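Local coordinates for protein afamin (PDB 6FAK) that carries hydrophobic molecules in body fluids, binding vitamin E and keeping lipidated Wnt proteins soluble and active, at residues T415-Q420 against E490-D495. Residues are numbered along the deposited sequence; the frame is centred on the assembly and turned at random.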
loop_
_atom_site.group_PDB
_atom_site.type_symbol
_atom_site.label_atom_id
_atom_site.label_comp_id
_atom_site.label_asym_id
_atom_site.label_seq_id
_atom_site.Cartn_x
_atom_site.Cartn_y
_atom_site.Cartn_z
ATOM N N THR A 415 -4.688 1.523 19.132
ATOM C CA THR A 415 -5.374 0.446 19.877
ATOM C C THR A 415 -6.619 0.988 20.613
ATOM O O THR A 415 -7.655 0.345 20.618
ATOM C CB THR A 415 -4.404 -0.294 20.818
ATOM O OG1 THR A 415 -3.286 -0.786 20.060
ATOM C CG2 THR A 415 -5.050 -1.450 21.440
ATOM N N LYS A 416 -6.530 2.176 21.190
ATOM C CA LYS A 416 -7.706 2.833 21.778
ATOM C C LYS A 416 -8.879 3.039 20.803
ATOM O O LYS A 416 -10.086 2.856 21.164
ATOM C CB LYS A 416 -7.329 4.205 22.376
ATOM C CG LYS A 416 -6.502 4.154 23.636
ATOM C CD LYS A 416 -7.312 3.756 24.850
ATOM C CE LYS A 416 -6.567 4.016 26.168
ATOM N NZ LYS A 416 -6.468 5.433 26.650
ATOM N N ILE A 417 -8.550 3.493 19.606
ATOM C CA ILE A 417 -9.530 3.870 18.646
ATOM C C ILE A 417 -10.086 2.673 17.864
ATOM O O ILE A 417 -11.213 2.735 17.406
ATOM C CB ILE A 417 -9.085 5.024 17.663
ATOM C CG1 ILE A 417 -8.050 4.559 16.694
ATOM C CG2 ILE A 417 -8.629 6.293 18.402
ATOM C CD1 ILE A 417 -7.817 5.540 15.580
ATOM N N ALA A 418 -9.272 1.639 17.670
ATOM C CA ALA A 418 -9.612 0.442 16.852
ATOM C C ALA A 418 -9.223 -0.860 17.560
ATOM O O ALA A 418 -8.473 -1.656 17.010
ATOM C CB ALA A 418 -8.957 0.527 15.462
ATOM N N PRO A 419 -9.692 -1.032 18.805
ATOM C CA PRO A 419 -9.261 -2.179 19.614
ATOM C C PRO A 419 -9.763 -3.520 19.072
ATOM O O PRO A 419 -9.201 -4.540 19.477
ATOM C CB PRO A 419 -9.843 -1.889 21.000
ATOM C CG PRO A 419 -11.066 -1.073 20.705
ATOM C CD PRO A 419 -10.649 -0.201 19.558
ATOM N N GLN A 420 -10.736 -3.514 18.143
ATOM C CA GLN A 420 -11.269 -4.710 17.569
ATOM C C GLN A 420 -10.304 -5.352 16.558
ATOM O O GLN A 420 -10.449 -6.546 16.233
ATOM C CB GLN A 420 -12.623 -4.438 16.874
ATOM C CG GLN A 420 -13.754 -3.957 17.811
ATOM C CD GLN A 420 -13.709 -2.476 18.126
ATOM O OE1 GLN A 420 -12.944 -1.687 17.509
ATOM N NE2 GLN A 420 -14.596 -2.053 18.995
ATOM N N GLU A 490 -7.733 11.350 12.915
ATOM C CA GLU A 490 -7.133 12.198 13.964
ATOM C C GLU A 490 -8.145 12.760 14.948
ATOM O O GLU A 490 -7.766 13.099 16.041
ATOM C CB GLU A 490 -6.338 13.396 13.373
ATOM C CG GLU A 490 -5.185 13.090 12.402
ATOM C CD GLU A 490 -4.175 12.095 12.900
ATOM O OE1 GLU A 490 -3.803 12.163 14.090
ATOM O OE2 GLU A 490 -3.724 11.256 12.091
ATOM N N SER A 491 -9.399 12.880 14.562
ATOM C CA SER A 491 -10.428 13.360 15.433
ATOM C C SER A 491 -11.086 12.302 16.350
ATOM O O SER A 491 -11.875 12.674 17.194
ATOM C CB SER A 491 -11.513 14.052 14.605
ATOM O OG SER A 491 -12.419 13.106 14.010
ATOM N N LEU A 492 -10.799 11.014 16.149
ATOM C CA LEU A 492 -11.507 9.940 16.838
ATOM C C LEU A 492 -11.096 9.838 18.294
ATOM O O LEU A 492 -9.974 10.047 18.626
ATOM C CB LEU A 492 -11.265 8.590 16.158
ATOM C CG LEU A 492 -11.799 8.440 14.732
ATOM C CD1 LEU A 492 -11.647 7.010 14.223
ATOM C CD2 LEU A 492 -13.248 8.895 14.608
ATOM N N LYS A 493 -12.040 9.443 19.135
ATOM C CA LYS A 493 -11.780 9.179 20.530
ATOM C C LYS A 493 -11.793 7.661 20.715
ATOM O O LYS A 493 -12.189 6.939 19.820
ATOM C CB LYS A 493 -12.870 9.859 21.350
ATOM C CG LYS A 493 -12.794 11.385 21.226
ATOM C CD LYS A 493 -14.052 12.037 21.764
ATOM C CE LYS A 493 -13.885 13.548 21.938
ATOM N NZ LYS A 493 -14.871 14.102 22.914
ATOM N N ALA A 494 -11.340 7.202 21.874
ATOM C CA ALA A 494 -11.315 5.778 22.188
ATOM C C ALA A 494 -12.711 5.148 22.005
ATOM O O ALA A 494 -13.741 5.806 22.220
ATOM C CB ALA A 494 -10.766 5.571 23.612
ATOM N N ASP A 495 -12.768 3.890 21.567
ATOM C CA ASP A 495 -14.046 3.210 21.544
ATOM C C ASP A 495 -14.428 2.706 22.944
ATOM O O ASP A 495 -14.035 1.605 23.350
ATOM C CB ASP A 495 -14.062 2.035 20.563
ATOM C CG ASP A 495 -15.419 1.397 20.458
ATOM O OD1 ASP A 495 -16.313 1.648 21.335
ATOM O OD2 ASP A 495 -15.621 0.617 19.504
HETATM O O HOH W 1 -13.025 4.708 17.858
#
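Ile417 and Ala494 bring the two backbones to 4.4 Å between their CA atoms, where the extended chain 492-495 passes the C-terminal end of helix 376-417. Asp495 N donates to Lys416 O at 2.9 Å, with an N-H...O angle of 160°, and Ala494 CA adds a CA-H...O contact to the same oxygen at 3.3 Å. One water donates to both Ile417 O and Lys493 O; Asn471 ND2 also bonds Ile417 O. The last two helix carbonyls, of Lys416 and Ile417, thus find partners in the passing chain, a water and Asn471. Ala494 CB rests on Lys416 CB at 3.9 Å, while the lysine chain, bent at chi2 (-75°) and chi4 (75°), carries NZ off to a salt bridge with Asp542. The CG2 branch of Ile417 packs on Leu492 CB at 4.2 Å. Gln420 NE2 donates a hydrogen bond to Asp495 OD2 at 2.9 Å, meeting it from above the carboxylate plane while OD2 lies close to the amide plane; the side chains cross nearly at a right angle. Asn471 holds Gln420 OE1 and Thr497 OG1 holds Asp495 OD1, so each flat group is held at both polar ends. Helix 376-417 is bonded through its last carbonyls to the extended loop after helix 485-490, within the third, predominantly helical albumin repeat.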